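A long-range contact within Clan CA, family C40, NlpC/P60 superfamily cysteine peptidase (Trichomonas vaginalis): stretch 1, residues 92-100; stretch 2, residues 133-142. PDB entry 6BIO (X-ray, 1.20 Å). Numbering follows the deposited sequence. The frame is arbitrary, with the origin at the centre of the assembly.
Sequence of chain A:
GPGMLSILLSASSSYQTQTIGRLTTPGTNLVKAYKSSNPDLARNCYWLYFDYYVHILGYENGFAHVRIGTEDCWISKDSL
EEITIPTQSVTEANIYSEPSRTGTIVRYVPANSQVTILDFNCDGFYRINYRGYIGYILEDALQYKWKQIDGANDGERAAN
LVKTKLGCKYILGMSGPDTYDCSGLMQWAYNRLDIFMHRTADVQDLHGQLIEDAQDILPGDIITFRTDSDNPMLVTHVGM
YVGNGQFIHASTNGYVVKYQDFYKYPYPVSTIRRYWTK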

# COMPACT_ATOMS: atom_id res chain seq x y z
N GLU A 92 -0.48 28.03 -6.22
CA GLU A 92 0.30 28.59 -5.12
C GLU A 92 -0.10 27.92 -3.80
O GLU A 92 -1.26 27.53 -3.60
N ALA A 93 0.88 27.76 -2.91
CA ALA A 93 0.66 27.08 -1.63
C ALA A 93 1.79 27.47 -0.69
O ALA A 93 2.81 28.03 -1.11
N ASN A 94 1.60 27.20 0.60
CA ASN A 94 2.67 27.29 1.58
C ASN A 94 3.24 25.90 1.87
O ASN A 94 2.51 24.91 1.94
N ILE A 95 4.54 25.85 2.07
CA ILE A 95 5.18 24.74 2.76
C ILE A 95 5.04 25.00 4.26
O ILE A 95 5.50 26.05 4.74
N TYR A 96 4.43 24.07 4.98
CA TYR A 96 4.19 24.20 6.42
C TYR A 96 5.15 23.31 7.21
O TYR A 96 5.68 22.32 6.70
N SER A 97 5.32 23.63 8.49
CA SER A 97 6.23 22.90 9.36
C SER A 97 5.75 21.48 9.66
O SER A 97 6.57 20.64 10.03
N GLU A 98 4.45 21.23 9.53
CA GLU A 98 3.84 19.94 9.85
C GLU A 98 2.56 19.81 9.03
O GLU A 98 1.99 20.81 8.58
N PRO A 99 2.06 18.58 8.88
CA PRO A 99 0.83 18.36 8.11
C PRO A 99 -0.39 18.51 9.00
O PRO A 99 -0.99 17.52 9.44
N SER A 100 -0.73 19.77 9.30
CA SER A 100 -1.87 20.11 10.13
C SER A 100 -2.36 21.46 9.66
O SER A 100 -1.78 22.06 8.74
N TYR A 133 14.14 24.51 1.00
CA TYR A 133 13.14 24.66 2.06
C TYR A 133 12.33 23.37 2.12
O TYR A 133 11.83 22.89 1.10
N ILE A 134 12.18 22.84 3.33
CA ILE A 134 11.63 21.49 3.53
C ILE A 134 10.38 21.56 4.39
O ILE A 134 10.36 22.22 5.44
N GLY A 135 9.34 20.85 3.98
CA GLY A 135 8.15 20.80 4.79
C GLY A 135 6.97 20.26 4.00
O GLY A 135 7.14 19.61 2.96
N TYR A 136 5.77 20.55 4.51
CA TYR A 136 4.56 19.87 4.06
C TYR A 136 3.68 20.78 3.21
O TYR A 136 3.36 21.90 3.61
N ILE A 137 3.27 20.27 2.04
CA ILE A 137 2.42 21.00 1.10
C ILE A 137 1.15 20.20 0.83
O ILE A 137 1.19 18.98 0.72
N LEU A 138 0.03 20.89 0.78
CA LEU A 138 -1.24 20.22 0.54
C LEU A 138 -1.15 19.38 -0.73
O LEU A 138 -0.60 19.81 -1.77
N GLU A 139 -1.70 18.18 -0.66
CA GLU A 139 -1.39 17.24 -1.72
C GLU A 139 -1.97 17.67 -3.07
O GLU A 139 -1.35 17.45 -4.11
N ASP A 140 -3.10 18.37 -3.08
CA ASP A 140 -3.63 18.77 -4.38
C ASP A 140 -2.90 19.95 -5.01
O ASP A 140 -3.19 20.30 -6.17
N ALA A 141 -1.94 20.56 -4.32
CA ALA A 141 -1.15 21.61 -4.94
C ALA A 141 -0.09 21.07 -5.88
O ALA A 141 0.51 21.87 -6.60
N LEU A 142 0.16 19.74 -5.87
CA LEU A 142 1.19 19.16 -6.72
C LEU A 142 0.59 18.39 -7.87
O LEU A 142 -0.49 17.80 -7.74

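Side-chain packing between residues 92-100 and 133-142, two stretches joined by a single antiparallel bridge, Tyr96 with Tyr136. Glu92 (chi1 p) points away and makes no contact. Ala93 points toward the second stretch, its methyl packed against two apolar partners: CB lies 3.7 Å from CD1 of Ile137, whose side chain is extended (t, t), and 3.9 Å from CB of Ala141, which also points in. The side chain of Asn94 (m) leads away at its end, where ND2 donates to OH of Tyr96 at 3.2 Å, a bond within its own stretch. Its backbone takes part through water 1, which donates to Asn94 O (2.7 Å) and accepts from Leu138 N (2.9 Å), linking the strands where they do not bond directly. The CA-to-CB bond of Ile95 (m, t) points sideways, yet the side chain still meets the second strand: CG2 comes within 3.2 Å of Gly135 CA, and CD1 lies 4.0 Å from Tyr133 O. A CB on Gly135 would clash with Ile95 CG2 and with Tyr96 O, so the bare glycine backbone admits this close approach. Tyr96 (m) sets the register with two nearly straight hydrogen bonds, Tyr96 N to Tyr136 O and Tyr136 N to Tyr96 O, both 2.8 Å; Ile95 CA adds a CA-H...O contact to Tyr136 O at 3.5 Å. Ser97 (p) points away, but its backbone O approaches the edge of the Tyr136 ring, 3.8 Å from CD1. Glu98 (p, t) also points away, leaving its CA 3.6 Å from Tyr136 CD1, while its OE2 accepts a hydrogen bond from Ser100 OG (2.7 Å). Pro99 covers one face of the Tyr136 ring (chi1 m): Pro99 CD sits 3.5 Å from the centroid of the ring atoms CG to CZ of Tyr136, almost on the normal, a CH-pi contact. Ser100 (p) points away, beyond the packing.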

# COMPACT_ATOMS: atom_id res chain seq x y z
CB GLU A 92 0.13 30.11 -5.02
CG GLU A 92 -1.29 30.55 -4.65
CD GLU A 92 -1.41 32.07 -4.41
OE1 GLU A 92 -0.36 32.78 -4.29
OE2 GLU A 92 -2.56 32.55 -4.34
CB ALA A 93 0.67 25.57 -1.81
CB ASN A 94 2.14 27.85 2.89
CG ASN A 94 1.84 29.32 2.82
OD1 ASN A 94 2.55 30.09 2.16
ND2 ASN A 94 0.77 29.72 3.48
CB ILE A 95 6.66 24.58 2.34
CG1 ILE A 95 6.77 24.19 0.88
CG2 ILE A 95 7.34 23.53 3.25
CD1 ILE A 95 8.17 24.24 0.34
CB TYR A 96 2.75 23.82 6.76
CG TYR A 96 1.75 24.80 6.26
CD1 TYR A 96 1.63 26.04 6.86
CD2 TYR A 96 0.97 24.51 5.17
CE1 TYR A 96 0.72 26.94 6.42
CE2 TYR A 96 0.02 25.38 4.72
CZ TYR A 96 -0.08 26.63 5.33
OH TYR A 96 -1.02 27.56 4.93
CB SER A 97 6.44 23.63 10.68
OG SER A 97 5.20 23.79 11.34
CB GLU A 98 3.53 19.81 11.34
CG GLU A 98 2.57 20.90 11.86
CD GLU A 98 2.27 20.77 13.33
OE1 GLU A 98 3.19 20.56 14.14
OE2 GLU A 98 1.09 20.87 13.69
CB PRO A 99 1.00 16.94 7.59
CG PRO A 99 1.81 16.24 8.61
CD PRO A 99 2.77 17.31 9.15
CB SER A 100 -1.50 20.22 11.61
OG SER A 100 -0.82 21.44 11.82
CB TYR A 133 12.20 25.83 1.75
CG TYR A 133 12.90 27.18 1.75
CD1 TYR A 133 13.04 27.91 2.92
CD2 TYR A 133 13.45 27.69 0.61
CE1 TYR A 133 13.71 29.11 2.95
CE2 TYR A 133 14.10 28.94 0.61
CZ TYR A 133 14.23 29.60 1.78
OH TYR A 133 14.89 30.81 1.72
CB ILE A 134 12.70 20.61 4.19
CG1 ILE A 134 13.90 20.41 3.22
CG2 ILE A 134 12.13 19.24 4.56
CD1 ILE A 134 15.15 20.05 3.93
CB TYR A 136 3.77 19.36 5.27
CG TYR A 136 4.53 18.27 6.01
CD1 TYR A 136 5.49 18.57 6.98
CD2 TYR A 136 4.36 16.93 5.68
CE1 TYR A 136 6.21 17.60 7.62
CE2 TYR A 136 5.06 15.94 6.32
CZ TYR A 136 5.98 16.26 7.29
OH TYR A 136 6.67 15.26 7.89
CB ILE A 137 3.21 21.32 -0.18
CG1 ILE A 137 2.48 22.36 -1.01
CG2 ILE A 137 3.57 20.08 -0.99
CD1 ILE A 137 3.32 22.97 -2.11
CB LEU A 138 -2.37 21.23 0.43
CG LEU A 138 -2.81 21.94 1.72
CD1 LEU A 138 -3.73 23.12 1.41
CD2 LEU A 138 -3.54 20.96 2.66
CB GLU A 139 -1.68 15.79 -1.30
CG GLU A 139 -3.05 15.48 -1.19
CD GLU A 139 -3.31 14.13 -0.46
OE1 GLU A 139 -2.41 13.36 -0.02
OE2 GLU A 139 -4.47 13.87 -0.30
CB ASP A 140 -5.12 19.03 -4.24
CG ASP A 140 -5.90 17.74 -4.02
OD1 ASP A 140 -5.51 16.70 -4.62
OD2 ASP A 140 -6.86 17.74 -3.22
CB ALA A 141 -0.51 22.50 -3.89
CB LEU A 142 2.09 18.20 -5.93
CG LEU A 142 2.86 18.84 -4.77
CD1 LEU A 142 3.91 17.88 -4.24
CD2 LEU A 142 3.53 20.18 -5.17
O HOH W 1 0.10 23.63 1.68